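Putative peptidase (Bacteroides fragilis, PDB 5DYN) is a cysteine protease of the clostripain (C11) family that probably activates the B. fragilis toxin by proteolytic cleavage. Local coordinates at residues B[111-116]-B[184-189]. Numbering follows the deposited sequence.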
loop_
_atom_site.group_PDB
_atom_site.type_symbol
_atom_site.label_atom_id
_atom_site.label_comp_id
_atom_site.label_asym_id
_atom_site.label_seq_id
_atom_site.Cartn_x
_atom_site.Cartn_y
_atom_site.Cartn_z
ATOM N N VAL B 111 3.587 4.678 -8.612
ATOM C CA VAL B 111 3.192 3.342 -8.177
ATOM C C VAL B 111 4.380 2.383 -8.195
ATOM O O VAL B 111 5.165 2.368 -9.144
ATOM C CB VAL B 111 2.067 2.763 -9.070
ATOM C CG1 VAL B 111 1.639 1.387 -8.573
ATOM C CG2 VAL B 111 0.878 3.705 -9.111
ATOM N N GLY B 112 4.509 1.587 -7.138
ATOM C CA GLY B 112 5.550 0.580 -7.074
ATOM C C GLY B 112 5.001 -0.796 -6.748
ATOM O O GLY B 112 3.972 -0.921 -6.085
ATOM N N VAL B 113 5.680 -1.834 -7.221
ATOM C CA VAL B 113 5.329 -3.199 -6.844
ATOM C C VAL B 113 6.534 -3.906 -6.239
ATOM O O VAL B 113 7.612 -3.940 -6.833
ATOM C CB VAL B 113 4.812 -4.015 -8.038
ATOM C CG1 VAL B 113 4.378 -5.396 -7.580
ATOM C CG2 VAL B 113 3.658 -3.304 -8.701
ATOM N N ALA B 114 6.346 -4.473 -5.052
ATOM C CA ALA B 114 7.432 -5.132 -4.342
ATOM C C ALA B 114 7.217 -6.638 -4.272
ATOM O O ALA B 114 6.124 -7.101 -3.957
ATOM C CB ALA B 114 7.571 -4.550 -2.938
ATOM N N LYS B 115 8.269 -7.396 -4.568
ATOM C CA LYS B 115 8.225 -8.850 -4.448
ATOM C C LYS B 115 8.444 -9.255 -2.991
ATOM O O LYS B 115 9.543 -9.116 -2.455
ATOM C CB LYS B 115 9.275 -9.495 -5.357
ATOM C CG LYS B 115 9.140 -11.004 -5.503
ATOM C CD LYS B 115 10.046 -11.542 -6.605
ATOM C CE LYS B 115 9.784 -13.020 -6.861
ATOM N NZ LYS B 115 10.518 -13.530 -8.055
ATOM N N MET B 116 7.386 -9.749 -2.355
ATOM C CA MET B 116 7.403 -10.051 -0.925
ATOM C C MET B 116 8.418 -11.121 -0.532
ATOM O O MET B 116 8.997 -11.068 0.552
ATOM C CB MET B 116 6.013 -10.494 -0.468
ATOM C CG MET B 116 4.934 -9.439 -0.611
ATOM S SD MET B 116 5.034 -8.175 0.663
ATOM C CE MET B 116 3.295 -7.893 0.975
ATOM N N VAL B 184 13.669 -6.799 -5.343
ATOM C CA VAL B 184 12.464 -6.475 -4.588
ATOM C C VAL B 184 11.479 -5.650 -5.409
ATOM O O VAL B 184 10.336 -6.065 -5.620
ATOM C CB VAL B 184 12.799 -5.714 -3.293
ATOM C CG1 VAL B 184 11.520 -5.350 -2.544
ATOM C CG2 VAL B 184 13.711 -6.549 -2.412
ATOM N N MET B 185 11.916 -4.482 -5.868
ATOM C CA MET B 185 11.048 -3.619 -6.662
ATOM C C MET B 185 11.006 -4.080 -8.114
ATOM O O MET B 185 11.951 -3.871 -8.874
ATOM C CB MET B 185 11.505 -2.164 -6.575
ATOM C CG MET B 185 11.510 -1.621 -5.160
ATOM S SD MET B 185 9.956 -1.959 -4.304
ATOM C CE MET B 185 8.818 -0.940 -5.242
ATOM N N VAL B 186 9.900 -4.711 -8.491
ATOM C CA VAL B 186 9.731 -5.217 -9.844
ATOM C C VAL B 186 9.040 -4.187 -10.737
ATOM O O VAL B 186 9.033 -4.317 -11.960
ATOM C CB VAL B 186 8.928 -6.527 -9.850
ATOM C CG1 VAL B 186 9.694 -7.612 -9.112
ATOM C CG2 VAL B 186 7.559 -6.313 -9.221
ATOM N N TYR B 187 8.459 -3.167 -10.116
ATOM C CA TYR B 187 7.825 -2.081 -10.854
ATOM C C TYR B 187 7.956 -0.774 -10.088
ATOM O O TYR B 187 7.738 -0.730 -8.879
ATOM C CB TYR B 187 6.347 -2.388 -11.118
ATOM C CG TYR B 187 5.634 -1.340 -11.953
ATOM C CD1 TYR B 187 5.111 -0.188 -11.369
ATOM C CD2 TYR B 187 5.474 -1.506 -13.324
ATOM C CE1 TYR B 187 4.462 0.770 -12.128
ATOM C CE2 TYR B 187 4.821 -0.553 -14.092
ATOM C CZ TYR B 187 4.316 0.583 -13.487
ATOM O OH TYR B 187 3.667 1.535 -14.240
ATOM N N TRP B 188 8.307 0.288 -10.803
ATOM C CA TRP B 188 8.349 1.624 -10.224
ATOM C C TRP B 188 8.284 2.672 -11.321
ATOM O O TRP B 188 9.238 2.865 -12.075
ATOM C CB TRP B 188 9.606 1.815 -9.374
ATOM C CG TRP B 188 9.823 3.226 -8.900
ATOM C CD1 TRP B 188 10.926 4.001 -9.114
ATOM C CD2 TRP B 188 8.912 4.031 -8.135
ATOM N NE1 TRP B 188 10.762 5.233 -8.529
ATOM C CE2 TRP B 188 9.536 5.277 -7.921
ATOM C CE3 TRP B 188 7.633 3.817 -7.609
ATOM C CZ2 TRP B 188 8.924 6.305 -7.206
ATOM C CZ3 TRP B 188 7.028 4.840 -6.899
ATOM C CH2 TRP B 188 7.677 6.067 -6.702
ATOM N N LYS B 189 7.138 3.335 -11.414
ATOM C CA LYS B 189 6.939 4.393 -12.391
ATOM C C LYS B 189 6.337 5.612 -11.714
ATOM O O LYS B 189 5.497 5.490 -10.818
ATOM C CB LYS B 189 6.040 3.918 -13.534
ATOM C CG LYS B 189 6.671 2.864 -14.421
ATOM C CD LYS B 189 7.697 3.479 -15.352
ATOM C CE LYS B 189 7.032 4.410 -16.353
ATOM N NZ LYS B 189 7.998 4.932 -17.360
#
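A classic beta bulge interrupts the antiparallel pairing of residues 111-116 with residues 184-189, which lie largely on the neighbouring strands 110-115 and 185-196 of the mixed five-stranded sheet in this clostripain-family domain. Two consecutive residues, Val186 and Tyr187, lie opposite the single Val113, so the register slips by one residue between Val113 and Ala114. The carbonyl O of Val113 accepts the N-H of Val186 at 2.9 Å, nearly along the C=O axis, and only a weak bond from Tyr187 N, at 3.5 Å. On one side of the bulge Val113 N donates to Tyr187 O, approaching from above that carbonyl plane, and Val111 and Lys189 form a reciprocal pair of bonds. On the other, Lys115 N meets an in-plane lone pair of Val184 O at 2.7 Å in an almost straight bond (169°).

Val113, with CG1 anti to its backbone N (chi1 -176°), straddles the doubled position: CG1 lies 3.7 Å from Val186 CG2, while CG2 rests against Tyr187 CB. The Tyr187 ring extends along the neighbouring strand toward Val111, its CD1 edge 3.4 Å from Val111 O. Trp188 and Met185 project to the other face of the sheet from Val113 and Tyr187. There the Met185 methyl CE comes to 4.0 Å from Gly112 CA, close against the backbone; the indole brings CE3 to 3.2 Å from Val111 O and its edge towards Gly112 N. The bend at chi2 puts Met185 SD 3.8 Å from Ala114 CB, and the one at chi3 turns CE toward the Val113 backbone.

Strand 50-53 flanks residues 111-116 on the other edge, through backbone bonds of Gly112 with Ser53 and Ala114 with Leu51. Ala83 of helix 78-92 packs on Val111, Val113 and Tyr187, whereas Leu119 and Leu122 of helix 119-127 meet Val184.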